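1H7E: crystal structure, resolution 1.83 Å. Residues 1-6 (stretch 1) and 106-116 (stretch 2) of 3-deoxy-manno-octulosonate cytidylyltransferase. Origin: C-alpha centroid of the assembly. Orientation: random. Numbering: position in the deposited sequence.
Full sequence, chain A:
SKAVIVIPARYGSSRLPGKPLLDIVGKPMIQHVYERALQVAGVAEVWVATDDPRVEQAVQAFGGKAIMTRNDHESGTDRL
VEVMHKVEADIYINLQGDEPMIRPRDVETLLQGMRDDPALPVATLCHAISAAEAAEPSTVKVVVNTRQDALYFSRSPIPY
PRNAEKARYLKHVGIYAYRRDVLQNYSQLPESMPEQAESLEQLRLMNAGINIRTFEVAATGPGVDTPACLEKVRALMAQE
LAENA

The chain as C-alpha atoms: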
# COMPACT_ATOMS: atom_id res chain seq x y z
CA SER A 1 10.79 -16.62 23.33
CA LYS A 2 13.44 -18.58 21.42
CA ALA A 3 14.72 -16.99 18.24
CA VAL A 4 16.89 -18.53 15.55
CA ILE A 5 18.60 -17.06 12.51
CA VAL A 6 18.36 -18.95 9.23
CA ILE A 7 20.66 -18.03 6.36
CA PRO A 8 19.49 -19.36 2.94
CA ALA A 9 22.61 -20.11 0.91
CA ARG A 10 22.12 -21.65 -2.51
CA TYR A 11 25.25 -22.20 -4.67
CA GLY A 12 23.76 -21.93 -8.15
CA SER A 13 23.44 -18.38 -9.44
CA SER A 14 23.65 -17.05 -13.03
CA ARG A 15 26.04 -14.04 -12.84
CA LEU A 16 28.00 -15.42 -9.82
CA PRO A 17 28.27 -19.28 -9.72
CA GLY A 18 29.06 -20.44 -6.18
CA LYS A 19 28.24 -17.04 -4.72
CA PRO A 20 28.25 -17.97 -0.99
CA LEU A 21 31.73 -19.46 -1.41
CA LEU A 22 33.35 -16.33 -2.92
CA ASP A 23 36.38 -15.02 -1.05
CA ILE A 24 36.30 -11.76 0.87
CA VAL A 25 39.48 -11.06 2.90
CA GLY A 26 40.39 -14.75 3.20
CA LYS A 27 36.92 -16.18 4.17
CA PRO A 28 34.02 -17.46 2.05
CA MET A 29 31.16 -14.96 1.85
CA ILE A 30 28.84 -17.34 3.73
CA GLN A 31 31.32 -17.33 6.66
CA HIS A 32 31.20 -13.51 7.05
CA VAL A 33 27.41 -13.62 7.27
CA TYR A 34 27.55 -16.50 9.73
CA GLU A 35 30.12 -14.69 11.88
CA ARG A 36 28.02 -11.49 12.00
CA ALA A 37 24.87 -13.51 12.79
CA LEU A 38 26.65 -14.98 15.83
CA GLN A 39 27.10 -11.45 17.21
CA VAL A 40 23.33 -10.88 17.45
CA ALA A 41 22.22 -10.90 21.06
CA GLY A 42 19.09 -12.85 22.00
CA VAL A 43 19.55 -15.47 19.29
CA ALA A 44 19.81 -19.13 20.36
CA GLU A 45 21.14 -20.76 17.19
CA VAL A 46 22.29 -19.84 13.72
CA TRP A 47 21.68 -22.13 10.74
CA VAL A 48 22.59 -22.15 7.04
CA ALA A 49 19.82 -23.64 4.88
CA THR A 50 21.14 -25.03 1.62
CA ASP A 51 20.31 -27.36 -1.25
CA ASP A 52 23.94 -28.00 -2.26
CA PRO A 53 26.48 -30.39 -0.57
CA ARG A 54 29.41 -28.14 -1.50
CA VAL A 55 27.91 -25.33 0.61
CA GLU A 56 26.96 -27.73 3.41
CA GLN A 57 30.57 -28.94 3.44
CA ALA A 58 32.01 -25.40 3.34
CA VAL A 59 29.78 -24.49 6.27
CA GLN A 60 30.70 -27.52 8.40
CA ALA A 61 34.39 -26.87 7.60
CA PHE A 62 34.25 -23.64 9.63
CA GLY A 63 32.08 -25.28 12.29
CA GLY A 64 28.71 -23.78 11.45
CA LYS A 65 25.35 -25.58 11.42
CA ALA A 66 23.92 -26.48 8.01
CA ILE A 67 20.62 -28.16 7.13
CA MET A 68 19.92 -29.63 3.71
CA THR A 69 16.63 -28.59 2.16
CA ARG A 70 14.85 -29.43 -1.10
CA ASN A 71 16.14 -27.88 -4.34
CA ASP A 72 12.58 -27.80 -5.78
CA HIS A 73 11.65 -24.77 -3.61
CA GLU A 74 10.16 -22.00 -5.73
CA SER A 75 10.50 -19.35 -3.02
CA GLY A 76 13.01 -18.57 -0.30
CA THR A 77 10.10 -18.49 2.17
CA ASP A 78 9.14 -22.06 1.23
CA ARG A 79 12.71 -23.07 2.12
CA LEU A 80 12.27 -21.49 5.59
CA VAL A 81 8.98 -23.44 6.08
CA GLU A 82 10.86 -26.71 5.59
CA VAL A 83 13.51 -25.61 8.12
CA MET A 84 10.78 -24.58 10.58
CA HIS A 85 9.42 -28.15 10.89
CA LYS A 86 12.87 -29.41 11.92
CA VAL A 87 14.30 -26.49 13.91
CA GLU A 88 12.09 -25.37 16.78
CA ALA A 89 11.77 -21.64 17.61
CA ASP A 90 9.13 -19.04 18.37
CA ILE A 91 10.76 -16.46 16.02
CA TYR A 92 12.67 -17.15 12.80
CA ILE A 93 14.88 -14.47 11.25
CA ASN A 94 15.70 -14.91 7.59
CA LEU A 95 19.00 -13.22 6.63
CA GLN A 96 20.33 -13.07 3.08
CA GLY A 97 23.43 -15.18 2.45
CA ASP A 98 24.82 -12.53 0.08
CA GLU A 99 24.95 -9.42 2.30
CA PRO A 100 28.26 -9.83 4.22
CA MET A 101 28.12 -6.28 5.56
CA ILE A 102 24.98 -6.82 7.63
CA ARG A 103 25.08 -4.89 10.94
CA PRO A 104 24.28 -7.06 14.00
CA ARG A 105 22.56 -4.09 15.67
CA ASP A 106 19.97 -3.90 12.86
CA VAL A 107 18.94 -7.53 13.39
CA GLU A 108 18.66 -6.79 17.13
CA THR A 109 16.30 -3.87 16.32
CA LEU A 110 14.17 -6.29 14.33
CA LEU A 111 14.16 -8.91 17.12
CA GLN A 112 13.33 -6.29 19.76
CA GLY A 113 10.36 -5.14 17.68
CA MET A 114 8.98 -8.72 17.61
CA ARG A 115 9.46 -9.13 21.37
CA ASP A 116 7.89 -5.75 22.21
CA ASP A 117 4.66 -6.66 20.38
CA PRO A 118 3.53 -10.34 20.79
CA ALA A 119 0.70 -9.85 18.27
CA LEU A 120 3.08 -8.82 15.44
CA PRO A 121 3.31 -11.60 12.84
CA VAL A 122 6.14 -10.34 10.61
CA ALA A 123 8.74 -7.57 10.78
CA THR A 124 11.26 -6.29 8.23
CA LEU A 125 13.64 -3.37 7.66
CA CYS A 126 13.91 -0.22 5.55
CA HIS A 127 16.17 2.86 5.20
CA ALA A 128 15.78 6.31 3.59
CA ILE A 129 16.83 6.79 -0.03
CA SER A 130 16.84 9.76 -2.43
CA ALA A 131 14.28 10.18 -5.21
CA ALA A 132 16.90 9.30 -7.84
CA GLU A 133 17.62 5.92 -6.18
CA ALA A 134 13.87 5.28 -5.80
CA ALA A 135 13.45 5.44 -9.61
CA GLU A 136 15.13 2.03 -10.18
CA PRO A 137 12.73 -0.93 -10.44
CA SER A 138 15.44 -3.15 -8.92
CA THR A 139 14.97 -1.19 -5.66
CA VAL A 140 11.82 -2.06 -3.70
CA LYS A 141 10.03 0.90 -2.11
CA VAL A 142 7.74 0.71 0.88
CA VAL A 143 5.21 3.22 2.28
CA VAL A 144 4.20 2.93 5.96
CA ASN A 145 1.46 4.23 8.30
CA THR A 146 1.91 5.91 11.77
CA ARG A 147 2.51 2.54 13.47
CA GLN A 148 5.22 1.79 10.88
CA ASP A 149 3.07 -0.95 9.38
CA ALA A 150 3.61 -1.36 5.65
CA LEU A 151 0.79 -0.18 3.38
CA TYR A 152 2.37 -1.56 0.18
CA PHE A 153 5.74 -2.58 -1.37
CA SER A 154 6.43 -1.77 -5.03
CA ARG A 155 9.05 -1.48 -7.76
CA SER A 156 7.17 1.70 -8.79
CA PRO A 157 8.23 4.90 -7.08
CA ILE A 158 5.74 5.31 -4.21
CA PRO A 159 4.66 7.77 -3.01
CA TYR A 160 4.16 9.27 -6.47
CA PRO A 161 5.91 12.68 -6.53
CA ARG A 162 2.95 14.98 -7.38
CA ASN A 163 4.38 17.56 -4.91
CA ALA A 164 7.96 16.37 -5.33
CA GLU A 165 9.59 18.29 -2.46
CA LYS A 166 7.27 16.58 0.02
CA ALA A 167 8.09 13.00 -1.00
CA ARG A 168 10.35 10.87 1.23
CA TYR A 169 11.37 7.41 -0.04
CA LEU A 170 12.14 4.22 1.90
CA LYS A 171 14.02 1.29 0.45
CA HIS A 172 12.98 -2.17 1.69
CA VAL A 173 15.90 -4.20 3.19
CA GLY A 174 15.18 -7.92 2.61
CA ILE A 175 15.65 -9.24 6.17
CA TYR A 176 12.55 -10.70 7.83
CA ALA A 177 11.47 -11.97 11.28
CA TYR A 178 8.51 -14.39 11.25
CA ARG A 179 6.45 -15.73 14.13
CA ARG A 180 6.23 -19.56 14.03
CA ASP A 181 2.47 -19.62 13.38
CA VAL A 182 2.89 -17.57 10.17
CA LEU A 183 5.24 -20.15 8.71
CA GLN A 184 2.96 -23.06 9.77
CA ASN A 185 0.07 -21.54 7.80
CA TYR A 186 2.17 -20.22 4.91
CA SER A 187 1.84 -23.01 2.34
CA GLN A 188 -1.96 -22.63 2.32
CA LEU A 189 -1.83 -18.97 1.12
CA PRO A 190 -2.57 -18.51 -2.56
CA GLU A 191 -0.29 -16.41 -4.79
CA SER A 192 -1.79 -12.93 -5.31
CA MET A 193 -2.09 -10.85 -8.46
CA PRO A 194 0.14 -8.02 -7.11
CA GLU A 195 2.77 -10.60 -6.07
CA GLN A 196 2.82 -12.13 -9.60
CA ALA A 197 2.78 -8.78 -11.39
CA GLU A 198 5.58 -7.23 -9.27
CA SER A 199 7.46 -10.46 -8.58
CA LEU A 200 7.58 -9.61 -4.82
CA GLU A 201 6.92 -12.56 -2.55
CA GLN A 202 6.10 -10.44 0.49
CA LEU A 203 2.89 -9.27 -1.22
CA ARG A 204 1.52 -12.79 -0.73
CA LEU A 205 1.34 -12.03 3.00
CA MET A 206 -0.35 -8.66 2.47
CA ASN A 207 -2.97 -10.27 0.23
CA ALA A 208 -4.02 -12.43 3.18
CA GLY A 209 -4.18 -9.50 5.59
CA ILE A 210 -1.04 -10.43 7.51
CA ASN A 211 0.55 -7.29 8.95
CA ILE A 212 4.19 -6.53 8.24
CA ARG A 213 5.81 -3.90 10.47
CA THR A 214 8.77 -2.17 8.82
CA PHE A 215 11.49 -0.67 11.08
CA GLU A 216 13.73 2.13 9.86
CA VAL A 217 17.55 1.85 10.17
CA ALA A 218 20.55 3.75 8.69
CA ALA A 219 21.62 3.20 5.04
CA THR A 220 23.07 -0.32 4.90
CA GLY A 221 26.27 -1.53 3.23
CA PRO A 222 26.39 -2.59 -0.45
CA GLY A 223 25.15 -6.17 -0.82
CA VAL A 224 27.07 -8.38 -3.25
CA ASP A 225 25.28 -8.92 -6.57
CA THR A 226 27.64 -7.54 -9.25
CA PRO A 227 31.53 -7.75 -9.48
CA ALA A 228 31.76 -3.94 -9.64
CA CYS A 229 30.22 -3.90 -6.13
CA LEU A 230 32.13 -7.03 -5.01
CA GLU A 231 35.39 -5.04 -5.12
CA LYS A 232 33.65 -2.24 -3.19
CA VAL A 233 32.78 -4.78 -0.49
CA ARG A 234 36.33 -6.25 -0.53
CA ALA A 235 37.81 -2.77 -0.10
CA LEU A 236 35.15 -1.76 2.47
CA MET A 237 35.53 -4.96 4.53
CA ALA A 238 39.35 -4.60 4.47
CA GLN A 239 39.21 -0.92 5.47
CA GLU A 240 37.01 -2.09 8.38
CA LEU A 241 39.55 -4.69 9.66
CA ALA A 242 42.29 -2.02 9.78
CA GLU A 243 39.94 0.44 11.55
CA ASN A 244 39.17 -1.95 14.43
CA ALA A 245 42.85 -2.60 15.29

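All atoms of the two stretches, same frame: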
# COMPACT_ATOMS: atom_id res chain seq x y z
N SER A 1 10.78 -16.94 24.79
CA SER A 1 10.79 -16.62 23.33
C SER A 1 12.13 -16.96 22.69
O SER A 1 13.08 -16.18 22.76
CB SER A 1 10.45 -15.14 23.10
OG SER A 1 9.40 -15.00 22.14
N LYS A 2 12.21 -18.14 22.08
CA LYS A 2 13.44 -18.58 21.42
C LYS A 2 13.45 -18.08 19.98
O LYS A 2 12.47 -18.20 19.25
CB LYS A 2 13.53 -20.10 21.45
CG LYS A 2 14.82 -20.66 20.89
CD LYS A 2 14.73 -22.18 20.81
CE LYS A 2 15.97 -22.79 20.17
NZ LYS A 2 15.81 -24.26 19.90
N ALA A 3 14.57 -17.50 19.59
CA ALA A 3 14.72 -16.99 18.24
C ALA A 3 15.90 -17.65 17.59
O ALA A 3 16.91 -17.90 18.24
CB ALA A 3 14.95 -15.49 18.29
N VAL A 4 15.77 -17.96 16.30
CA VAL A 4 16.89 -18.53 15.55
C VAL A 4 17.08 -17.76 14.25
O VAL A 4 16.15 -17.15 13.72
CB VAL A 4 16.72 -20.05 15.23
CG1 VAL A 4 16.42 -20.84 16.53
CG2 VAL A 4 15.65 -20.27 14.20
N ILE A 5 18.31 -17.72 13.77
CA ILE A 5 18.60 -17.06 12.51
C ILE A 5 18.85 -18.12 11.47
O ILE A 5 19.60 -19.06 11.72
CB ILE A 5 19.84 -16.15 12.61
CG1 ILE A 5 19.51 -14.91 13.44
CG2 ILE A 5 20.35 -15.79 11.21
CD1 ILE A 5 20.72 -14.06 13.73
N VAL A 6 18.18 -18.01 10.33
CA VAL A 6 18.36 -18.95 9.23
C VAL A 6 18.92 -18.17 8.05
O VAL A 6 18.40 -17.12 7.67
CB VAL A 6 17.03 -19.64 8.82
CG1 VAL A 6 17.26 -20.56 7.63
CG2 VAL A 6 16.47 -20.43 9.98
N ASP A 106 21.22 -4.02 13.63
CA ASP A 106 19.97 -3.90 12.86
C ASP A 106 19.09 -5.13 13.07
O ASP A 106 17.86 -5.01 13.10
CB ASP A 106 20.25 -3.73 11.37
CG ASP A 106 20.89 -2.39 11.04
OD1 ASP A 106 20.90 -1.48 11.90
OD2 ASP A 106 21.38 -2.26 9.90
N VAL A 107 19.71 -6.30 13.17
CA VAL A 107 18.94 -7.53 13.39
C VAL A 107 18.36 -7.48 14.82
O VAL A 107 17.22 -7.91 15.05
CB VAL A 107 19.80 -8.80 13.17
CG1 VAL A 107 18.95 -10.04 13.35
CG2 VAL A 107 20.43 -8.78 11.79
N GLU A 108 19.12 -6.93 15.76
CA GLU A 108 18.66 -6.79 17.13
C GLU A 108 17.43 -5.88 17.21
O GLU A 108 16.51 -6.13 18.00
CB GLU A 108 19.78 -6.28 18.03
CG GLU A 108 20.81 -7.35 18.35
CD GLU A 108 22.05 -6.84 19.08
OE1 GLU A 108 22.04 -5.70 19.61
OE2 GLU A 108 23.04 -7.59 19.12
N THR A 109 17.42 -4.83 16.39
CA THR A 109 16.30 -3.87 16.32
C THR A 109 15.06 -4.63 15.87
O THR A 109 13.99 -4.49 16.44
CB THR A 109 16.60 -2.73 15.29
OG1 THR A 109 17.59 -1.85 15.83
CG2 THR A 109 15.34 -1.92 14.98
N LEU A 110 15.25 -5.48 14.87
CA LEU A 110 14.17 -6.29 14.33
C LEU A 110 13.64 -7.25 15.39
O LEU A 110 12.44 -7.29 15.65
CB LEU A 110 14.72 -7.04 13.12
CG LEU A 110 13.80 -7.85 12.21
CD1 LEU A 110 12.82 -6.92 11.53
CD2 LEU A 110 14.67 -8.55 11.18
N LEU A 111 14.55 -7.94 16.08
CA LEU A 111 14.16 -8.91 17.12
C LEU A 111 13.46 -8.23 18.29
O LEU A 111 12.51 -8.78 18.84
CB LEU A 111 15.39 -9.67 17.65
CG LEU A 111 15.36 -11.19 17.77
CD1 LEU A 111 16.48 -11.60 18.69
CD2 LEU A 111 14.04 -11.70 18.31
N GLN A 112 13.94 -7.05 18.67
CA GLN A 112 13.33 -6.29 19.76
C GLN A 112 11.89 -5.88 19.40
O GLN A 112 10.99 -5.89 20.25
CB GLN A 112 14.17 -5.04 20.09
CG GLN A 112 13.78 -4.37 21.42
CD GLN A 112 13.64 -5.38 22.57
OE1 GLN A 112 14.64 -5.89 23.09
NE2 GLN A 112 12.40 -5.70 22.94
N GLY A 113 11.69 -5.52 18.13
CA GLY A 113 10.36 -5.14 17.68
C GLY A 113 9.38 -6.29 17.85
O GLY A 113 8.25 -6.07 18.28
N MET A 114 9.82 -7.51 17.50
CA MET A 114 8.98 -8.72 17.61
C MET A 114 8.66 -9.04 19.07
O MET A 114 7.54 -9.42 19.40
CB MET A 114 9.67 -9.93 16.95
CG MET A 114 9.82 -9.84 15.44
SD MET A 114 8.24 -9.95 14.66
CE MET A 114 8.00 -11.69 14.59
N ARG A 115 9.65 -8.86 19.94
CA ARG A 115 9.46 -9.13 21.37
C ARG A 115 8.59 -8.08 22.06
O ARG A 115 7.81 -8.42 22.94
CB ARG A 115 10.81 -9.32 22.08
CG ARG A 115 11.46 -10.63 21.66
CD ARG A 115 12.67 -11.00 22.46
NE ARG A 115 13.01 -12.41 22.28
CZ ARG A 115 14.24 -12.88 22.06
NH1 ARG A 115 15.26 -12.04 21.98
NH2 ARG A 115 14.44 -14.18 21.92
N ASP A 116 8.69 -6.82 21.63
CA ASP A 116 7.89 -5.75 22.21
C ASP A 116 6.40 -5.81 21.86
O ASP A 116 5.58 -5.20 22.55
CB ASP A 116 8.47 -4.38 21.87
CG ASP A 116 9.71 -4.03 22.70
OD1 ASP A 116 10.00 -4.76 23.68
OD2 ASP A 116 10.38 -3.04 22.37
O HOH W 1 16.58 -16.77 21.38

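The strand of residues 3-6 and the helix that includes residues 106-116 run in roughly opposing directions: the angle between their N-to-C axes is 139°, and the axes approach to 11.3 Å. The register follows from this. Nearest CA atoms pair Ser 1 with Arg 115 at 7.9 Å, Ala 3 with Leu 111 at 8.2 Å and Ile 5 with Val 107 at 9.6 Å, so two residues of stretch 1 match four of helix, about one turn, and the backbones diverge toward Ile 5. Both periodicities show in the burial: alternate residues of stretch 1 and every fourth residue of the helix account for the 204 Å² covered between them.

Arg 115 loses the most surface, 58 Å². Its CA-to-CB bond points sideways, but chi1 of -70° (m) followed by two t torsions extends the chain so that its end comes nearer to stretch 1. There NH2 donates a hydrogen bond to the backbone O of Ser 1, with a donor-acceptor distance of 2.6 Å and an N-H...acceptor angle of 145°. The oxygen lies at the guanidinium edge, near its plane, where the N-H groups point; a positively charged donor thus meets the partial negative charge of a backbone carbonyl. The same NH2 also makes a weak hydrogen bond, 3.4 Å long, to water 1, which accepts a stronger one from the backbone N of Ala 3 at 2.8 Å. The water therefore links the guanidinium to the start of the strand.

Ala 3, with 41 Å² covered, points its CB toward the helix and serves two neighbours. Its CB lies 3.9 Å from CD2 of Leu 111, an apolar contact at van der Waals range, and also 3.9 Å from NH2 of Arg 115, which it approaches obliquely. The CA-to-CB bond of Leu 111 points toward the strand in turn, its chi1 of -131° lying between wells.

Ser 1 gives up 38 Å². Besides the carbonyl bond, its CB, directed toward the helix, comes within 3.8 Å of NE of Arg 115, so the aliphatic carbon packs beside the guanidinium.

At the other end the contact is looser and wholly apolar. Ile 5 sets out sideways, yet its CD1 reaches to 4.4 Å from CG1 of Val 107, whose CA-to-CB bond points toward the strand. The CA-to-CB bond of Lys 2, just before the strand, points away; Val 4 and Val 6 are out of reach, in keeping with strand alternation.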